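Sts-2 protein (Mus musculus, PDB 3D4I) has an acid-dependent phosphatase activity in its 2H-phosphatase domain, the part described here, and interferes with CBL-mediated down-regulation of receptor tyrosine kinases. Local coordinates at residues Q23-S28 with R42-F47; T90-S95 with K115-R120; L155-A160 with G184-T189. One frame throughout, in Å; residues are numbered along the deposited sequence.

Interaction 1 (Q23-S28 with R42-F47)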
loop_
_atom_site.group_PDB
_atom_site.type_symbol
_atom_site.label_atom_id
_atom_site.label_comp_id
_atom_site.label_asym_id
_atom_site.label_seq_id
_atom_site.Cartn_x
_atom_site.Cartn_y
_atom_site.Cartn_z
ATOM N N GLN A 23 -9.801 -7.248 8.524
ATOM C CA GLN A 23 -10.621 -6.042 8.265
ATOM C C GLN A 23 -11.153 -6.123 6.833
ATOM O O GLN A 23 -12.276 -5.666 6.529
ATOM C CB GLN A 23 -9.804 -4.725 8.337
ATOM C CG GLN A 23 -10.706 -3.498 8.416
ATOM C CD GLN A 23 -9.978 -2.182 8.265
ATOM O OE1 GLN A 23 -8.894 -1.977 8.813
ATOM N NE2 GLN A 23 -10.596 -1.259 7.539
ATOM N N VAL A 24 -10.324 -6.662 5.940
ATOM C CA VAL A 24 -10.684 -6.759 4.536
ATOM C C VAL A 24 -11.487 -8.040 4.245
ATOM O O VAL A 24 -12.500 -8.007 3.555
ATOM C CB VAL A 24 -9.419 -6.687 3.618
ATOM C CG1 VAL A 24 -9.785 -6.910 2.125
ATOM C CG2 VAL A 24 -8.808 -5.322 3.711
ATOM N N PHE A 25 -10.993 -9.164 4.737
ATOM C CA PHE A 25 -11.511 -10.453 4.313
ATOM C C PHE A 25 -12.569 -11.002 5.254
ATOM O O PHE A 25 -13.232 -12.009 4.945
ATOM C CB PHE A 25 -10.363 -11.425 4.062
ATOM C CG PHE A 25 -9.481 -10.982 2.912
ATOM C CD1 PHE A 25 -9.939 -11.099 1.599
ATOM C CD2 PHE A 25 -8.267 -10.360 3.151
ATOM C CE1 PHE A 25 -9.176 -10.668 0.525
ATOM C CE2 PHE A 25 -7.469 -9.917 2.075
ATOM C CZ PHE A 25 -7.946 -10.067 0.753
ATOM N N GLY A 26 -12.744 -10.331 6.382
ATOM C CA GLY A 26 -13.834 -10.660 7.314
ATOM C C GLY A 26 -13.498 -11.750 8.313
ATOM O O GLY A 26 -12.354 -12.219 8.387
ATOM N N LYS A 27 -14.495 -12.144 9.117
ATOM C CA LYS A 27 -14.237 -13.066 10.224
ATOM C C LYS A 27 -13.787 -14.479 9.773
ATOM O O LYS A 27 -13.082 -15.154 10.512
ATOM C CB LYS A 27 -15.418 -13.106 11.246
ATOM C CG LYS A 27 -16.818 -13.357 10.678
ATOM C CD LYS A 27 -17.913 -13.137 11.787
ATOM C CE LYS A 27 -19.366 -13.459 11.325
ATOM N NZ LYS A 27 -20.416 -13.320 12.480
ATOM N N SER A 28 -14.146 -14.862 8.551
ATOM C CA SER A 28 -13.750 -16.139 7.934
ATOM C C SER A 28 -12.382 -16.139 7.243
ATOM O O SER A 28 -12.049 -17.102 6.573
ATOM C CB SER A 28 -14.810 -16.592 6.935
ATOM O OG SER A 28 -14.753 -15.891 5.701
ATOM N N ARG A 42 -2.133 -18.143 -0.205
ATOM C CA ARG A 42 -2.697 -16.806 -0.417
ATOM C C ARG A 42 -3.782 -16.872 -1.468
ATOM O O ARG A 42 -3.477 -17.014 -2.644
ATOM C CB ARG A 42 -1.638 -15.789 -0.886
ATOM C CG ARG A 42 -0.413 -15.600 -0.031
ATOM C CD ARG A 42 0.701 -14.832 -0.821
ATOM N NE ARG A 42 0.455 -13.388 -0.933
ATOM C CZ ARG A 42 1.125 -12.561 -1.735
ATOM N NH1 ARG A 42 2.086 -13.011 -2.533
ATOM N NH2 ARG A 42 0.834 -11.283 -1.765
ATOM N N PRO A 43 -5.055 -16.775 -1.061
ATOM C CA PRO A 43 -6.113 -16.733 -2.057
ATOM C C PRO A 43 -6.294 -15.341 -2.714
ATOM O O PRO A 43 -7.067 -15.225 -3.658
ATOM C CB PRO A 43 -7.368 -17.108 -1.251
ATOM C CG PRO A 43 -7.045 -16.715 0.147
ATOM C CD PRO A 43 -5.570 -16.752 0.321
ATOM N N ASP A 44 -5.580 -14.324 -2.217
ATOM C CA ASP A 44 -5.661 -12.942 -2.731
ATOM C C ASP A 44 -4.312 -12.327 -2.385
ATOM O O ASP A 44 -3.695 -12.718 -1.408
ATOM C CB ASP A 44 -6.819 -12.208 -2.037
ATOM C CG ASP A 44 -7.030 -10.762 -2.516
ATOM O OD1 ASP A 44 -6.207 -9.854 -2.208
ATOM O OD2 ASP A 44 -8.101 -10.507 -3.115
ATOM N N LEU A 45 -3.833 -11.389 -3.192
ATOM C CA LEU A 45 -2.494 -10.875 -2.976
ATOM C C LEU A 45 -2.401 -10.035 -1.718
ATOM O O LEU A 45 -1.297 -9.749 -1.262
ATOM C CB LEU A 45 -1.974 -10.077 -4.180
ATOM C CG LEU A 45 -1.966 -10.801 -5.534
ATOM C CD1 LEU A 45 -1.311 -9.907 -6.552
ATOM C CD2 LEU A 45 -1.170 -12.125 -5.439
ATOM N N ASN A 46 -3.535 -9.653 -1.138
ATOM C CA ASN A 46 -3.472 -8.863 0.105
ATOM C C ASN A 46 -3.294 -9.718 1.355
ATOM O O ASN A 46 -3.097 -9.167 2.438
ATOM C CB ASN A 46 -4.691 -7.949 0.243
ATOM C CG ASN A 46 -4.445 -6.748 1.150
ATOM O OD1 ASN A 46 -3.371 -6.167 1.157
ATOM N ND2 ASN A 46 -5.481 -6.354 1.902
ATOM N N PHE A 47 -3.395 -11.050 1.224
ATOM C CA PHE A 47 -2.885 -11.956 2.269
ATOM C C PHE A 47 -1.375 -11.911 2.203
ATOM O O PHE A 47 -0.832 -11.830 1.102
ATOM C CB PHE A 47 -3.372 -13.408 2.080
ATOM C CG PHE A 47 -4.822 -13.621 2.433
ATOM C CD1 PHE A 47 -5.832 -13.254 1.552
ATOM C CD2 PHE A 47 -5.179 -14.201 3.645
ATOM C CE1 PHE A 47 -7.214 -13.488 1.869
ATOM C CE2 PHE A 47 -6.517 -14.404 3.974
ATOM C CZ PHE A 47 -7.535 -14.073 3.083
#
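Val24 and Asn46 keep their backbones 8.7 Å apart, CA to CA, so the end of helix 21-25 meets the loop 42-47 through side chains alone. Phe25 does most of the work. The side chain leaves the helix toward the loop, and chi1 (-64°) sets CG anti to the carbonyl carbon, beside the backbone N. One atom of Phe47, CE1, sits over the centre of one face of the Phe25 ring and comes within 3.5 Å of Phe25 CG. The two ring planes are inclined by 31°, an oblique pairing. Val24 CG1 lies over the opposite face. At the rim, Phe25 CZ is 3.4 Å from Asp44 OD1, and Asn46 CB lies at the edge. Phenylalanine suits the place because a flat apolar ring can take a neighbour on each face while its rim meets the loop.

The loop presents this surface because it is tightly folded. Asp44 to Phe47 form a type I beta turn, closed by Phe47 N to Asp44 O, and an Asx turn overlaps it: Asp44 OD1 uses its anti lone pair to accept from Asn46 N at 2.9 Å. Aspartate suits the place, since its short side chain curls forward onto the N-H two residues on, while OD2 is hydrogen-bonded to Thr259 OG1 of the second subunit. The amide of Asn46 serves two ways, OD1 accepting from Cys70 N and ND2 hydrogen-bonded to Glu19 OE1. Long enough to span the loop, Arg42 sends NH2 to Leu45 O at 2.7 Å and NE to Phe47 O at 2.9 Å.

Interaction 2 (T90-S95 with K115-R120)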
loop_
_atom_site.group_PDB
_atom_site.type_symbol
_atom_site.label_atom_id
_atom_site.label_comp_id
_atom_site.label_asym_id
_atom_site.label_seq_id
_atom_site.Cartn_x
_atom_site.Cartn_y
_atom_site.Cartn_z
ATOM N N THR A 90 14.428 6.745 19.563
ATOM C CA THR A 90 15.292 6.142 20.586
ATOM C C THR A 90 14.744 4.889 21.249
ATOM O O THR A 90 15.460 4.182 21.958
ATOM C CB THR A 90 15.614 7.171 21.701
ATOM O OG1 THR A 90 14.395 7.614 22.308
ATOM C CG2 THR A 90 16.323 8.364 21.115
ATOM N N ALA A 91 13.455 4.623 21.073
ATOM C CA ALA A 91 12.847 3.477 21.712
ATOM C C ALA A 91 11.525 3.155 21.038
ATOM O O ALA A 91 10.889 4.028 20.458
ATOM C CB ALA A 91 12.643 3.717 23.201
ATOM N N VAL A 92 11.149 1.880 21.102
ATOM C CA VAL A 92 9.859 1.438 20.614
ATOM C C VAL A 92 9.252 0.353 21.468
ATOM O O VAL A 92 9.900 -0.646 21.835
ATOM C CB VAL A 92 9.744 1.214 19.042
ATOM C CG1 VAL A 92 10.987 1.598 18.256
ATOM C CG2 VAL A 92 9.147 -0.133 18.637
ATOM N N PHE A 93 8.013 0.635 21.841
ATOM C CA PHE A 93 7.184 -0.262 22.589
ATOM C C PHE A 93 6.052 -0.687 21.666
ATOM O O PHE A 93 5.580 0.119 20.841
ATOM C CB PHE A 93 6.643 0.446 23.828
ATOM C CG PHE A 93 7.712 0.890 24.785
ATOM C CD1 PHE A 93 8.437 2.055 24.540
ATOM C CD2 PHE A 93 8.010 0.141 25.927
ATOM C CE1 PHE A 93 9.459 2.471 25.417
ATOM C CE2 PHE A 93 9.012 0.562 26.818
ATOM C CZ PHE A 93 9.733 1.724 26.557
ATOM N N ALA A 94 5.639 -1.949 21.770
ATOM C CA ALA A 94 4.512 -2.432 20.974
ATOM C C ALA A 94 3.580 -3.271 21.826
ATOM O O ALA A 94 4.024 -4.015 22.704
ATOM C CB ALA A 94 5.021 -3.279 19.780
ATOM N N SER A 95 2.293 -3.172 21.539
ATOM C CA SER A 95 1.313 -4.143 21.977
ATOM C C SER A 95 1.700 -5.567 21.540
ATOM O O SER A 95 2.255 -5.757 20.452
ATOM C CB SER A 95 -0.046 -3.759 21.397
ATOM O OG SER A 95 -0.923 -4.864 21.377
ATOM N N LYS A 115 18.153 -3.362 13.888
ATOM C CA LYS A 115 19.177 -4.070 14.666
ATOM C C LYS A 115 19.680 -3.237 15.853
ATOM O O LYS A 115 20.244 -3.780 16.794
ATOM C CB LYS A 115 20.355 -4.452 13.776
ATOM C CG LYS A 115 19.999 -5.230 12.522
ATOM C CD LYS A 115 21.232 -5.294 11.619
ATOM C CE LYS A 115 20.905 -5.818 10.226
ATOM N NZ LYS A 115 22.162 -5.984 9.425
ATOM N N LYS A 116 19.487 -1.924 15.794
ATOM C CA LYS A 116 19.898 -1.024 16.862
ATOM C C LYS A 116 18.897 -1.031 18.015
ATOM O O LYS A 116 19.291 -1.151 19.169
ATOM C CB LYS A 116 20.109 0.403 16.327
ATOM C CG LYS A 116 20.471 1.416 17.388
ATOM C CD LYS A 116 20.746 2.789 16.788
ATOM C CE LYS A 116 20.803 3.876 17.874
ATOM N NZ LYS A 116 21.958 3.723 18.812
ATOM N N LEU A 117 17.608 -0.912 17.705
ATOM C CA LEU A 117 16.587 -0.864 18.748
ATOM C C LEU A 117 15.815 -2.165 18.837
ATOM O O LEU A 117 15.353 -2.679 17.817
ATOM C CB LEU A 117 15.615 0.289 18.488
ATOM C CG LEU A 117 16.230 1.674 18.308
ATOM C CD1 LEU A 117 15.158 2.725 17.992
ATOM C CD2 LEU A 117 17.006 2.061 19.571
ATOM N N LYS A 118 15.655 -2.676 20.053
ATOM C CA LYS A 118 14.798 -3.821 20.291
ATOM C C LYS A 118 13.380 -3.377 20.590
ATOM O O LYS A 118 13.157 -2.391 21.311
ATOM C CB LYS A 118 15.296 -4.670 21.474
ATOM C CG LYS A 118 16.761 -5.040 21.436
ATOM C CD LYS A 118 17.067 -6.151 22.434
ATOM C CE LYS A 118 18.555 -6.220 22.704
ATOM N NZ LYS A 118 19.336 -6.472 21.451
ATOM N N ILE A 119 12.422 -4.139 20.075
ATOM C CA ILE A 119 11.017 -3.873 20.321
ATOM C C ILE A 119 10.685 -4.334 21.715
ATOM O O ILE A 119 10.881 -5.507 22.048
ATOM C CB ILE A 119 10.104 -4.581 19.294
ATOM C CG1 ILE A 119 10.368 -4.050 17.869
ATOM C CG2 ILE A 119 8.618 -4.441 19.698
ATOM C CD1 ILE A 119 9.895 -5.004 16.751
ATOM N N ARG A 120 10.179 -3.409 22.528
ATOM C CA ARG A 120 9.757 -3.730 23.879
ATOM C C ARG A 120 8.284 -4.074 23.882
ATOM O O ARG A 120 7.440 -3.197 23.688
ATOM C CB ARG A 120 10.038 -2.555 24.805
ATOM C CG ARG A 120 11.512 -2.474 25.141
ATOM C CD ARG A 120 11.974 -1.058 25.338
ATOM N NE ARG A 120 13.332 -1.040 25.874
ATOM C CZ ARG A 120 13.987 0.059 26.220
ATOM N NH1 ARG A 120 13.420 1.245 26.072
ATOM N NH2 ARG A 120 15.214 -0.036 26.717
HETATM O O HOH W 1 13.331 0.027 22.287
#
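Arg120 turns toward Phe93 by setting CG anti to its carbonyl carbon (chi1 -76°) and bending at chi2 (147°), which carries CD over one face of the ring, offset toward the rim. CD stands 4.0 Å from the centroid of Phe93, a CH-pi contact, and NH1 passes on to Phe93 CZ at 3.7 Å. Arginine fits because its methylene chain can lie on an aromatic face while the guanidinium runs on past the ring, NE making a long, weak ion pair with Asp154. An alanine at Phe93 would probably leave the Arg120 chain without this surface and its guanidinium freer to turn.

Backbones join through Arg120 N to Val92 O, nearly straight at 172°, and Ala94 N to Arg120 O, each 2.9 Å long. Nearer Lys118 a water bridges the chains, accepting from Val92 N and donating to Lys118 O at 2.6 Å. The sheet face away from Phe93 is apolar: Val92 CG2 meets Ile119 CG1, and both residues, with Leu117, pack on Leu108. The small methyl of Ala94 lets Ile119 CG2 come within 3.8 Å of its CB. Strand 119-121 pairs in parallel with 89-94, connected through helix 98-111 in a beta-alpha-beta crossover of the histidine phosphatase fold.

Interaction 3 (L155-A160 with G184-T189)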
loop_
_atom_site.group_PDB
_atom_site.type_symbol
_atom_site.label_atom_id
_atom_site.label_comp_id
_atom_site.label_asym_id
_atom_site.label_seq_id
_atom_site.Cartn_x
_atom_site.Cartn_y
_atom_site.Cartn_z
ATOM N N LEU A 155 14.200 -9.309 25.152
ATOM C CA LEU A 155 14.010 -10.410 26.097
ATOM C C LEU A 155 14.233 -9.990 27.556
ATOM O O LEU A 155 13.780 -10.680 28.479
ATOM C CB LEU A 155 14.892 -11.610 25.720
ATOM C CG LEU A 155 14.760 -12.122 24.281
ATOM C CD1 LEU A 155 15.708 -13.277 24.032
ATOM C CD2 LEU A 155 13.327 -12.536 23.934
ATOM N N ASP A 156 14.918 -8.862 27.747
ATOM C CA ASP A 156 15.195 -8.303 29.071
ATOM C C ASP A 156 14.105 -7.386 29.574
ATOM O O ASP A 156 14.072 -7.061 30.770
ATOM C CB ASP A 156 16.503 -7.508 29.072
ATOM C CG ASP A 156 17.706 -8.356 28.761
ATOM O OD1 ASP A 156 17.696 -9.569 29.096
ATOM O OD2 ASP A 156 18.672 -7.795 28.188
ATOM N N TYR A 157 13.222 -6.943 28.674
ATOM C CA TYR A 157 12.214 -5.964 29.048
ATOM C C TYR A 157 11.263 -6.567 30.060
ATOM O O TYR A 157 10.850 -7.721 29.916
ATOM C CB TYR A 157 11.442 -5.431 27.823
ATOM C CG TYR A 157 10.402 -4.399 28.182
ATOM C CD1 TYR A 157 10.768 -3.208 28.807
ATOM C CD2 TYR A 157 9.055 -4.615 27.910
ATOM C CE1 TYR A 157 9.827 -2.265 29.157
ATOM C CE2 TYR A 157 8.094 -3.662 28.247
ATOM C CZ TYR A 157 8.499 -2.490 28.875
ATOM O OH TYR A 157 7.571 -1.551 29.223
ATOM N N ARG A 158 10.948 -5.788 31.091
ATOM C CA ARG A 158 10.020 -6.211 32.117
ATOM C C ARG A 158 8.782 -5.347 32.025
ATOM O O ARG A 158 8.794 -4.215 32.507
ATOM C CB ARG A 158 10.660 -6.086 33.508
ATOM C CG ARG A 158 11.865 -6.983 33.688
ATOM C CD ARG A 158 11.496 -8.237 34.437
ATOM N NE ARG A 158 12.351 -8.371 35.623
ATOM C CZ ARG A 158 12.095 -7.804 36.803
ATOM N NH1 ARG A 158 11.003 -7.065 36.981
ATOM N NH2 ARG A 158 12.934 -7.979 37.812
ATOM N N PRO A 159 7.703 -5.887 31.416
ATOM C CA PRO A 159 6.541 -5.062 31.099
ATOM C C PRO A 159 5.868 -4.557 32.356
ATOM O O PRO A 159 5.947 -5.217 33.408
ATOM C CB PRO A 159 5.613 -6.023 30.329
ATOM C CG PRO A 159 6.012 -7.395 30.777
ATOM C CD PRO A 159 7.504 -7.298 31.025
ATOM N N ALA A 160 5.243 -3.383 32.255
ATOM C CA ALA A 160 4.432 -2.818 33.336
ATOM C C ALA A 160 3.258 -3.716 33.686
ATOM O O ALA A 160 2.871 -3.816 34.850
ATOM C CB ALA A 160 3.930 -1.436 32.959
ATOM N N GLY A 184 3.214 5.663 32.495
ATOM C CA GLY A 184 4.072 6.073 33.620
ATOM C C GLY A 184 5.412 5.365 33.656
ATOM O O GLY A 184 6.462 6.012 33.791
ATOM N N GLN A 185 5.393 4.033 33.554
ATOM C CA GLN A 185 6.628 3.239 33.550
ATOM C C GLN A 185 7.471 3.501 32.303
ATOM O O GLN A 185 8.695 3.596 32.380
ATOM C CB GLN A 185 6.330 1.744 33.710
ATOM C CG GLN A 185 7.512 0.821 33.413
ATOM C CD GLN A 185 7.312 -0.625 33.912
ATOM O OE1 GLN A 185 6.870 -0.850 35.042
ATOM N NE2 GLN A 185 7.663 -1.601 33.066
ATOM N N ILE A 186 6.813 3.636 31.158
ATOM C CA ILE A 186 7.511 3.910 29.908
ATOM C C ILE A 186 8.291 5.225 30.004
ATOM O O ILE A 186 9.469 5.272 29.651
ATOM C CB ILE A 186 6.531 3.895 28.687
ATOM C CG1 ILE A 186 6.037 2.462 28.436
ATOM C CG2 ILE A 186 7.199 4.441 27.436
ATOM C CD1 ILE A 186 4.959 2.346 27.374
ATOM N N ILE A 187 7.647 6.269 30.514
ATOM C CA ILE A 187 8.299 7.579 30.639
ATOM C C ILE A 187 9.524 7.528 31.566
ATOM O O ILE A 187 10.549 8.164 31.296
ATOM C CB ILE A 187 7.290 8.685 31.078
ATOM C CG1 ILE A 187 6.230 8.884 30.002
ATOM C CG2 ILE A 187 7.991 10.016 31.379
ATOM C CD1 ILE A 187 6.754 8.897 28.619
ATOM N N ASN A 188 9.415 6.749 32.638
ATOM C CA ASN A 188 10.535 6.539 33.566
ATOM C C ASN A 188 11.556 5.466 33.136
ATOM O O ASN A 188 12.486 5.161 33.882
ATOM C CB ASN A 188 10.007 6.252 34.969
ATOM C CG ASN A 188 9.346 7.460 35.605
ATOM O OD1 ASN A 188 8.389 8.028 35.071
ATOM N ND2 ASN A 188 9.858 7.860 36.770
ATOM N N THR A 189 11.395 4.909 31.934
ATOM C CA THR A 189 12.350 3.923 31.417
ATOM C C THR A 189 13.734 4.569 31.305
ATOM O O THR A 189 14.728 4.004 31.789
ATOM C CB THR A 189 11.868 3.254 30.086
ATOM O OG1 THR A 189 10.875 2.262 30.390
ATOM C CG2 THR A 189 13.019 2.562 29.340
#
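The C-terminal end of helix 172-187 meets the loop 155-160, which comes after helix 143-148, where Gln185 touches Arg158 and Ala160. The CG of Gln185 is anti to the backbone N (chi1 167°) and the chain runs on extended, so that the amide arrives at the loop backbone. There NE2 donates to Arg158 O at 2.9 Å, a weak bond because the N-H is bent well off the line to the acceptor (124°). NE2 is also 3.1 Å from Ala160 N, but both are donors and do not bond; Ala160 N has its acceptor in Glu122.

The methyl group of Ala160 lies against the amide, its CB 3.6 Å from Gln185 CD. A small residue suits this position, where the amide passes close by the backbone. Tyr157 comes to Gln185 tip to tip, ring and amide planes 77° apart, with OH 3.8 Å from NE2; its hydroxyl bonds instead to Glu122, which therefore takes two groups of the loop. Glutamine is long enough to span the gap and offers an N-H to a carbonyl.

Beyond Gln185 the helix runs out: Thr189 OG1 donates to Gln185 O at 3.2 Å, and Thr189 N bonds Ile186 O. The arrangement is a helix end packed on a surface loop, joined by one weak side-chain-to-backbone hydrogen bond, in the alpha/beta histidine phosphatase domain.

Interactions 2 and 3 are neighbours, with centres about 11 Å apart, and share a packed boundary. Phe93 meets both segments of interaction 3: CE2 lies 3.5 Å from Tyr157 OH, and CE1 lies 3.6 Å from Ile186 CG2. Arg120 lines the same boundary, its NH1 3.5 Å from Thr189 CG2. The sheet face that carries Phe93 and Arg120 is thereby covered, in part, by 155-160 and 184-189. Interaction 1 stands on the opposite side of the chain's centre, about 28 Å from interaction 2 between centres, and adjoins the second subunit. In histidine phosphatases the catalytic histidine follows the first strand, so here it probably lies just after strand 11-16, close in sequence to interaction 1.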